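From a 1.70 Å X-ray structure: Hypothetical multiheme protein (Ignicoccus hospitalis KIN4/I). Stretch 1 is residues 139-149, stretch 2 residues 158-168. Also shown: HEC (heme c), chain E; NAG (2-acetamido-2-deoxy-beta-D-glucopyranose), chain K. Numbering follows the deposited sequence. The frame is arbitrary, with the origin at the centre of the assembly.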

ATOM      1  N   TYR A 139      -6.422  -9.018 -27.050  1.00 21.89           N
ATOM      2  CA  TYR A 139      -5.722  -8.839 -25.782  1.00 19.64           C
ATOM      3  C   TYR A 139      -4.222  -8.726 -26.017  1.00 23.70           C
ATOM      4  O   TYR A 139      -3.528  -7.999 -25.311  1.00 23.02           O
ATOM      5  CB  TYR A 139      -6.017  -9.971 -24.790  1.00 21.99           C
ATOM      6  CG  TYR A 139      -7.502 -10.144 -24.488  1.00 26.63           C
ATOM      7  CD1 TYR A 139      -8.429  -9.193 -24.894  1.00 27.12           C
ATOM      8  CD2 TYR A 139      -7.967 -11.262 -23.802  1.00 23.84           C
ATOM      9  CE1 TYR A 139      -9.785  -9.356 -24.637  1.00 29.76           C
ATOM     10  CE2 TYR A 139      -9.322 -11.429 -23.532  1.00 24.06           C
ATOM     11  CZ  TYR A 139     -10.221 -10.474 -23.955  1.00 28.37           C
ATOM     12  OH  TYR A 139     -11.566 -10.639 -23.701  1.00 31.97           O
ATOM     13  N   ARG A 140      -3.725  -9.451 -27.012  1.00 23.95           N
ATOM     14  CA  ARG A 140      -2.302  -9.373 -27.332  1.00 21.65           C
ATOM     15  C   ARG A 140      -1.939  -7.993 -27.872  1.00 22.12           C
ATOM     16  O   ARG A 140      -0.818  -7.502 -27.666  1.00 25.90           O
ATOM     17  CB  ARG A 140      -1.922 -10.479 -28.320  1.00 20.98           C
ATOM     18  CG  ARG A 140      -0.490 -10.433 -28.802  1.00 25.26           C
ATOM     19  CD  ARG A 140       0.494 -10.533 -27.639  1.00 27.92           C
ATOM     20  NE  ARG A 140       1.855 -10.782 -28.108  1.00 28.38           N
ATOM     21  CZ  ARG A 140       2.278 -11.957 -28.568  1.00 28.95           C
ATOM     22  NH1 ARG A 140       1.441 -12.987 -28.620  1.00 29.40           N
ATOM     23  NH2 ARG A 140       3.533 -12.105 -28.970  1.00 27.03           N
ATOM     24  N   ALA A 141      -2.888  -7.365 -28.560  1.00 23.51           N
ATOM     25  CA  ALA A 141      -2.687  -6.008 -29.033  1.00 25.70           C
ATOM     26  C   ALA A 141      -2.536  -5.047 -27.850  1.00 25.71           C
ATOM     27  O   ALA A 141      -1.741  -4.101 -27.901  1.00 25.12           O
ATOM     28  CB  ALA A 141      -3.827  -5.587 -29.932  1.00 26.35           C
ATOM     29  N   LEU A 142      -3.289  -5.302 -26.781  1.00 24.32           N
ATOM     30  CA  LEU A 142      -3.179  -4.501 -25.564  1.00 25.28           C
ATOM     31  C   LEU A 142      -1.816  -4.729 -24.907  1.00 25.69           C
ATOM     32  O   LEU A 142      -1.155  -3.777 -24.474  1.00 24.07           O
ATOM     33  CB  LEU A 142      -4.309  -4.833 -24.588  1.00 24.23           C
ATOM     34  CG  LEU A 142      -4.325  -3.991 -23.302  1.00 28.21           C
ATOM     35  CD1 LEU A 142      -4.393  -2.508 -23.639  1.00 27.82           C
ATOM     36  CD2 LEU A 142      -5.500  -4.396 -22.423  1.00 27.79           C
ATOM     37  N   VAL A 143      -1.398  -5.994 -24.845  1.00 23.37           N
ATOM     38  CA  VAL A 143      -0.066  -6.342 -24.349  1.00 26.35           C
ATOM     39  C   VAL A 143       0.976  -5.543 -25.107  1.00 26.88           C
ATOM     40  O   VAL A 143       1.816  -4.853 -24.520  1.00 23.79           O
ATOM     41  CB  VAL A 143       0.244  -7.850 -24.519  1.00 26.95           C
ATOM     42  CG1 VAL A 143       1.732  -8.116 -24.305  1.00 22.68           C
ATOM     43  CG2 VAL A 143      -0.602  -8.694 -23.568  1.00 23.43           C
ATOM     44  N   ASN A 144       0.899  -5.616 -26.426  1.00 23.52           N
ATOM     45  CA  ASN A 144       1.832  -4.907 -27.270  1.00 25.24           C
ATOM     46  C   ASN A 144       1.863  -3.402 -27.126  1.00 26.63           C
ATOM     47  O   ASN A 144       2.942  -2.798 -27.094  1.00 26.08           O
ATOM     48  CB  ASN A 144       1.529  -5.226 -28.704  1.00 29.90           C
ATOM     49  CG  ASN A 144       2.300  -6.367 -29.163  1.00 38.63           C
ATOM     50  OD1 ASN A 144       2.427  -7.386 -28.450  1.00 22.44           O
ATOM     51  ND2 ASN A 144       2.917  -6.205 -30.326  1.00 51.91           N
ATOM     52  N   ALA A 145       0.678  -2.797 -27.077  1.00 23.95           N
ATOM     53  CA  ALA A 145       0.581  -1.344 -26.932  1.00 23.11           C
ATOM     54  C   ALA A 145       1.155  -0.886 -25.599  1.00 25.73           C
ATOM     55  O   ALA A 145       1.580   0.269 -25.451  1.00 28.72           O
ATOM     56  CB  ALA A 145      -0.879  -0.893 -27.067  1.00 25.99           C
ATOM     57  N   SER A 146       1.176  -1.793 -24.626  1.00 24.00           N
ATOM     58  CA  SER A 146       1.555  -1.425 -23.268  1.00 24.04           C
ATOM     59  C   SER A 146       3.026  -1.657 -22.967  1.00 25.73           C
ATOM     60  O   SER A 146       3.523  -1.183 -21.958  1.00 27.05           O
ATOM     61  CB  SER A 146       0.712  -2.199 -22.251  1.00 25.36           C
ATOM     62  OG  SER A 146      -0.669  -1.952 -22.430  1.00 24.83           O
ATOM     63  N   THR A 147       3.721  -2.402 -23.828  1.00 21.80           N
ATOM     64  CA  THR A 147       5.062  -2.871 -23.499  1.00 24.99           C
ATOM     65  C   THR A 147       6.062  -2.730 -24.634  1.00 26.32           C
ATOM     66  O   THR A 147       7.186  -3.221 -24.538  1.00 28.00           O
ATOM     67  CB  THR A 147       5.036  -4.355 -23.111  1.00 26.92           C
ATOM     68  OG1 THR A 147       4.515  -5.111 -24.214  1.00 24.45           O
ATOM     69  CG2 THR A 147       4.161  -4.579 -21.881  1.00 24.93           C
ATOM     70  N   MET A 148       5.659  -2.075 -25.715  1.00 27.65           N
ATOM     71  CA  MET A 148       6.540  -1.902 -26.864  1.00 26.55           C
ATOM     72  C   MET A 148       6.453  -0.470 -27.345  1.00 30.58           C
ATOM     73  O   MET A 148       5.426   0.185 -27.181  1.00 32.76           O
ATOM     74  CB  MET A 148       6.155  -2.870 -27.997  1.00 26.46           C
ATOM     75  CG  MET A 148       6.238  -4.340 -27.593  1.00 26.29           C
ATOM     76  SD  MET A 148       5.545  -5.490 -28.811  1.00 33.39           S
ATOM     77  CE  MET A 148       6.857  -5.545 -30.020  1.00 36.89           C
ATOM     78  N   PHE A 149       7.543   0.026 -27.912  1.00 28.39           N
ATOM     79  CA  PHE A 149       7.552   1.351 -28.511  1.00 27.71           C
ATOM     80  C   PHE A 149       8.625   1.372 -29.582  1.00 32.64           C
ATOM     81  O   PHE A 149       9.447   0.457 -29.666  1.00 30.95           O
ATOM     82  CB  PHE A 149       7.842   2.422 -27.453  1.00 30.51           C
ATOM     83  CG  PHE A 149       9.193   2.273 -26.800  1.00 29.51           C
ATOM     84  CD1 PHE A 149      10.281   2.991 -27.255  1.00 29.69           C
ATOM     85  CD2 PHE A 149       9.368   1.389 -25.745  1.00 27.84           C
ATOM     86  CE1 PHE A 149      11.522   2.836 -26.665  1.00 30.09           C
ATOM     87  CE2 PHE A 149      10.601   1.234 -25.150  1.00 27.12           C
ATOM     88  CZ  PHE A 149      11.675   1.947 -25.609  1.00 28.59           C
TER
HETATM   89 FE   HEC E 604      -3.566  -9.401 -16.523  1.00 22.23          FE
HETATM   90  CHA HEC E 604      -6.666 -10.977 -16.363  1.00 22.11           C
HETATM   91  CHB HEC E 604      -4.350  -8.347 -19.682  1.00 23.62           C
HETATM   92  CHC HEC E 604      -0.611  -7.646 -16.687  1.00 22.02           C
HETATM   93  CHD HEC E 604      -3.057  -9.980 -13.217  1.00 21.50           C
HETATM   94  NA  HEC E 604      -5.222  -9.589 -17.740  1.00 21.18           N
HETATM   95  C1A HEC E 604      -6.337 -10.368 -17.547  1.00 22.34           C
HETATM   96  C2A HEC E 604      -7.080 -10.422 -18.791  1.00 24.42           C
HETATM   97  C3A HEC E 604      -6.421  -9.682 -19.681  1.00 22.53           C
HETATM   98  C4A HEC E 604      -5.254  -9.144 -19.042  1.00 20.31           C
HETATM   99  CMA HEC E 604      -6.775  -9.379 -21.151  1.00 23.44           C
HETATM  100  CAA HEC E 604      -8.384 -11.213 -19.048  1.00 21.68           C
HETATM  101  CBA HEC E 604      -7.931 -12.477 -19.788  1.00 26.48           C
HETATM  102  CGA HEC E 604      -9.061 -13.451 -20.039  1.00 33.65           C
HETATM  103  O1A HEC E 604      -9.434 -13.655 -21.223  1.00 33.68           O
HETATM  104  O2A HEC E 604      -9.583 -14.022 -19.054  1.00 38.47           O
HETATM  105  NB  HEC E 604      -2.680  -8.274 -17.907  1.00 21.03           N
HETATM  106  C1B HEC E 604      -3.168  -7.917 -19.140  1.00 21.52           C
HETATM  107  C2B HEC E 604      -2.200  -7.107 -19.830  1.00 22.39           C
HETATM  108  C3B HEC E 604      -1.211  -6.859 -18.962  1.00 29.80           C
HETATM  109  C4B HEC E 604      -1.456  -7.639 -17.772  1.00 24.89           C
HETATM  110  CMB HEC E 604      -2.462  -6.468 -21.217  1.00 23.55           C
HETATM  111  CAB HEC E 604       0.059  -5.980 -19.047  1.00 33.33           C
HETATM  112  CBB HEC E 604       0.127  -4.816 -20.059  1.00 28.77           C
HETATM  113  NC  HEC E 604      -2.135  -8.844 -15.247  1.00 22.68           N
HETATM  114  C1C HEC E 604      -0.931  -8.222 -15.489  1.00 25.59           C
HETATM  115  C2C HEC E 604      -0.056  -8.435 -14.353  1.00 20.99           C
HETATM  116  C3C HEC E 604      -0.863  -8.929 -13.403  1.00 25.19           C
HETATM  117  C4C HEC E 604      -2.112  -9.299 -13.955  1.00 23.18           C
HETATM  118  CMC HEC E 604       1.307  -7.706 -14.221  1.00 22.13           C
HETATM  119  CAC HEC E 604      -0.725  -9.294 -11.934  1.00 33.20           C
HETATM  120  CBC HEC E 604      -0.155  -8.083 -11.136  1.00 34.75           C
HETATM  121  ND  HEC E 604      -4.676 -10.339 -15.030  1.00 22.53           N
HETATM  122  C1D HEC E 604      -4.262 -10.433 -13.714  1.00 23.04           C
HETATM  123  C2D HEC E 604      -5.304 -11.048 -12.937  1.00 20.20           C
HETATM  124  C3D HEC E 604      -6.438 -11.345 -13.908  1.00 20.18           C
HETATM  125  C4D HEC E 604      -5.962 -10.874 -15.184  1.00 23.51           C
HETATM  126  CMD HEC E 604      -5.275 -11.341 -11.434  1.00 23.29           C
HETATM  127  CAD HEC E 604      -7.816 -11.974 -13.594  1.00 19.44           C
HETATM  128  CBD HEC E 604      -8.653 -10.885 -12.930  1.00 22.34           C
HETATM  129  CGD HEC E 604     -10.089 -11.311 -12.779  1.00 21.28           C
HETATM  130  O1D HEC E 604     -10.802 -10.677 -11.962  1.00 23.69           O
HETATM  131  O2D HEC E 604     -10.522 -12.271 -13.455  1.00 22.44           O
HETATM  132  C1  NAG K 610       2.399  -8.919 -30.900  1.00 37.40           C
HETATM  133  C2  NAG K 610       1.723  -8.833 -32.223  1.00 33.69           C
HETATM  134  C3  NAG K 610       2.377  -9.832 -33.163  1.00 34.63           C
HETATM  135  C4  NAG K 610       3.885  -9.556 -33.241  1.00 37.01           C
HETATM  136  C5  NAG K 610       4.504  -9.410 -31.843  1.00 36.11           C
HETATM  137  C6  NAG K 610       5.935  -8.921 -31.867  1.00 38.92           C
HETATM  138  C7  NAG K 610      -0.639  -8.121 -32.156  1.00 31.84           C
HETATM  139  C8  NAG K 610      -2.063  -8.576 -32.012  1.00 30.21           C
HETATM  140  N2  NAG K 610       0.291  -9.082 -32.101  1.00 32.52           N
HETATM  141  O3  NAG K 610       1.760  -9.760 -34.441  1.00 39.23           O
HETATM  142  O4  NAG K 610       4.557 -10.625 -33.888  1.00 44.22           O
HETATM  143  O5  NAG K 610       3.755  -8.488 -31.037  1.00 32.13           O
HETATM  144  O6  NAG K 610       6.132  -7.889 -32.824  1.00 43.02           O
HETATM  145  O7  NAG K 610      -0.356  -6.935 -32.327  1.00 31.08           O
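Stretch 2 158-168: GERTSQETSCL

Most of stretch 1 is helix, from Tyr139 to about Thr147; the helix begins earlier in the chain. Stretch 2 opens with a type I turn from Gly158 to Thr161, passes through a weakly bonded helix at about 162-165, and enters a further helix at 167-168. It runs back along stretch 1: Gly158 lies near Met148, Ser162 near Thr147 (CA to CA 5.9 Å), and Cys167 near Val143 (CA to CA 7.4 Å). Gly158 has phi/psi of 159/-172, where a CB would jam against the preceding carbonyl.

Gln163 is the centre of the contact. Its CB points sideways, but chi1 m and chi2 t extend the chain so that its amide sits among Arg140, Val143, Asn144 and Thr147. Gln163 NE2 donates to Thr147 OG1 at 3.0 Å. The amide carbon Gln163 CD packs on Val143 CG1 at 3.5 Å. Water 1 donates to Gln163 OE1 (2.8 Å) and accepts from Arg140 NH2 (2.8 Å), so it joins the two side chains.

Thr147 is in the p rotamer. This lets Thr147 OG1 donate to Val143 O one helical turn back, at 2.7 Å, while accepting from Gln163. Thr147 CG2 lies 3.6 Å from Ser166 OG.

Ser162 is also p. Ser162 OG donates to Thr147 O at 2.7 Å and accepts from Gly158 N at 3.0 Å, tying the turn to the Thr147 carbonyl. Ser166, again p, turns its OG back to Ser162 O at 2.6 Å.

Arg140 leaves its helix with chi1 t and chi2 p, and its end approaches stretch 2. Arg140 NH2 and Glu159 OE1 form a long salt bridge of 3.8 Å. The oxygen is well out of the guanidinium plane, so only charge acts.

Cys167 SG is bonded to HEC CAB, stretched to 2.7 Å in the model, and meets Val143 CG1 at 4.0 Å.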

ATOM      1  N   GLY A 158       9.130  -6.709 -26.040  1.00 25.88           N
ATOM      2  CA  GLY A 158       8.635  -7.923 -26.666  1.00 23.48           C
ATOM      3  C   GLY A 158       8.543  -9.061 -25.682  1.00 24.89           C
ATOM      4  O   GLY A 158       8.733  -8.868 -24.490  1.00 25.25           O
ATOM      5  N   GLU A 159       8.256 -10.259 -26.184  1.00 24.49           N
ATOM      6  CA  GLU A 159       7.859 -11.355 -25.304  1.00 26.32           C
ATOM      7  C   GLU A 159       8.914 -11.796 -24.301  1.00 25.02           C
ATOM      8  O   GLU A 159       8.586 -12.151 -23.159  1.00 25.63           O
ATOM      9  CB  GLU A 159       7.391 -12.572 -26.118  1.00 26.11           C
ATOM     10  CG  GLU A 159       6.778 -13.659 -25.229  1.00 29.68           C
ATOM     11  CD  GLU A 159       6.007 -14.704 -26.001  1.00 34.05           C
ATOM     12  OE1 GLU A 159       5.809 -14.526 -27.223  1.00 31.78           O
ATOM     13  OE2 GLU A 159       5.603 -15.711 -25.380  1.00 30.00           O
ATOM     14  N   ARG A 160      10.175 -11.784 -24.726  1.00 25.85           N
ATOM     15  CA  ARG A 160      11.254 -12.283 -23.884  1.00 26.44           C
ATOM     16  C   ARG A 160      11.853 -11.198 -22.981  1.00 31.36           C
ATOM     17  O   ARG A 160      12.713 -11.487 -22.145  1.00 28.57           O
ATOM     18  CB  ARG A 160      12.354 -12.903 -24.751  1.00 30.15           C
ATOM     19  N   THR A 161      11.414  -9.953 -23.149  1.00 28.49           N
ATOM     20  CA  THR A 161      11.983  -8.858 -22.356  1.00 21.22           C
ATOM     21  C   THR A 161      10.924  -8.074 -21.577  1.00 22.17           C
ATOM     22  O   THR A 161      10.575  -8.447 -20.462  1.00 21.09           O
ATOM     23  CB  THR A 161      12.867  -7.905 -23.194  1.00 28.39           C
ATOM     24  OG1 THR A 161      12.114  -7.361 -24.293  1.00 26.40           O
ATOM     25  CG2 THR A 161      14.097  -8.650 -23.729  1.00 30.29           C
ATOM     26  N   SER A 162      10.424  -6.991 -22.153  1.00 20.73           N
ATOM     27  CA  SER A 162       9.436  -6.167 -21.437  1.00 22.26           C
ATOM     28  C   SER A 162       8.191  -6.937 -21.009  1.00 24.97           C
ATOM     29  O   SER A 162       7.642  -6.689 -19.932  1.00 24.11           O
ATOM     30  CB  SER A 162       9.040  -4.948 -22.268  1.00 24.11           C
ATOM     31  OG  SER A 162       8.423  -5.348 -23.478  1.00 24.33           O
ATOM     32  N   GLN A 163       7.754  -7.893 -21.829  1.00 22.72           N
ATOM     33  CA  GLN A 163       6.531  -8.604 -21.513  1.00 23.70           C
ATOM     34  C   GLN A 163       6.803  -9.670 -20.457  1.00 23.67           C
ATOM     35  O   GLN A 163       5.932 -10.006 -19.661  1.00 22.35           O
ATOM     36  CB  GLN A 163       5.891  -9.168 -22.790  1.00 23.87           C
ATOM     37  CG  GLN A 163       5.436  -8.039 -23.709  1.00 23.33           C
ATOM     38  CD  GLN A 163       5.095  -8.470 -25.114  1.00 27.28           C
ATOM     39  OE1 GLN A 163       5.053  -9.664 -25.431  1.00 26.38           O
ATOM     40  NE2 GLN A 163       4.847  -7.490 -25.978  1.00 26.45           N
ATOM     41  N   GLU A 164       8.027 -10.181 -20.439  1.00 25.15           N
ATOM     42  CA  GLU A 164       8.387 -11.224 -19.480  1.00 22.14           C
ATOM     43  C   GLU A 164       8.456 -10.696 -18.055  1.00 24.94           C
ATOM     44  O   GLU A 164       8.109 -11.401 -17.094  1.00 27.10           O
ATOM     45  CB  GLU A 164       9.714 -11.897 -19.880  1.00 23.88           C
ATOM     46  CG  GLU A 164      10.146 -12.958 -18.886  1.00 26.81           C
ATOM     47  CD  GLU A 164      11.184 -13.904 -19.456  1.00 35.88           C
ATOM     48  OE1 GLU A 164      12.173 -14.169 -18.746  1.00 40.22           O
ATOM     49  OE2 GLU A 164      11.007 -14.384 -20.599  1.00 32.69           O
ATOM     50  N   THR A 165       8.891  -9.449 -17.912  1.00 22.74           N
ATOM     51  CA  THR A 165       9.005  -8.846 -16.597  1.00 19.75           C
ATOM     52  C   THR A 165       7.687  -8.209 -16.166  1.00 19.13           C
ATOM     53  O   THR A 165       7.543  -7.831 -14.999  1.00 24.60           O
ATOM     54  CB  THR A 165      10.133  -7.805 -16.547  1.00 25.30           C
ATOM     55  OG1 THR A 165      10.508  -7.585 -15.186  1.00 30.17           O
ATOM     56  CG2 THR A 165       9.694  -6.485 -17.180  1.00 24.20           C
ATOM     57  N   SER A 166       6.741  -8.096 -17.105  1.00 21.80           N
ATOM     58  CA  SER A 166       5.434  -7.488 -16.802  1.00 19.74           C
ATOM     59  C   SER A 166       4.268  -8.480 -16.866  1.00 19.86           C
ATOM     60  O   SER A 166       4.110  -9.291 -15.951  1.00 19.82           O
ATOM     61  CB  SER A 166       5.172  -6.237 -17.659  1.00 22.38           C
ATOM     62  OG  SER A 166       5.253  -6.485 -19.041  1.00 23.30           O
ATOM     63  N   CYS A 167       3.488  -8.447 -17.938  1.00 18.00           N
ATOM     64  CA  CYS A 167       2.278  -9.296 -18.014  1.00 19.23           C
ATOM     65  C   CYS A 167       2.577 -10.757 -17.723  1.00 22.92           C
ATOM     66  O   CYS A 167       1.827 -11.408 -17.006  1.00 22.35           O
ATOM     67  CB  CYS A 167       1.605  -9.255 -19.375  1.00 22.41           C
ATOM     68  SG  CYS A 167       1.678  -7.746 -20.301  1.00 25.23           S
ATOM     69  N   LEU A 168       3.664 -11.288 -18.292  1.00 19.84           N
ATOM     70  CA  LEU A 168       3.890 -12.728 -18.191  1.00 19.91           C
ATOM     71  C   LEU A 168       4.364 -13.178 -16.813  1.00 19.85           C
ATOM     72  O   LEU A 168       4.316 -14.363 -16.497  1.00 21.25           O
ATOM     73  CB  LEU A 168       4.829 -13.213 -19.303  1.00 20.24           C
ATOM     74  CG  LEU A 168       4.335 -12.762 -20.677  1.00 18.22           C
ATOM     75  CD1 LEU A 168       5.237 -13.318 -21.767  1.00 24.81           C
ATOM     76  CD2 LEU A 168       2.882 -13.209 -20.919  1.00 23.47           C
TER
HETATM   77  O   HOH W   1       4.860  -9.786 -28.186  1.00 38.21           O
HETATM   78  O   HOH W   2      -4.625  -7.302 -15.626  1.00 31.95           O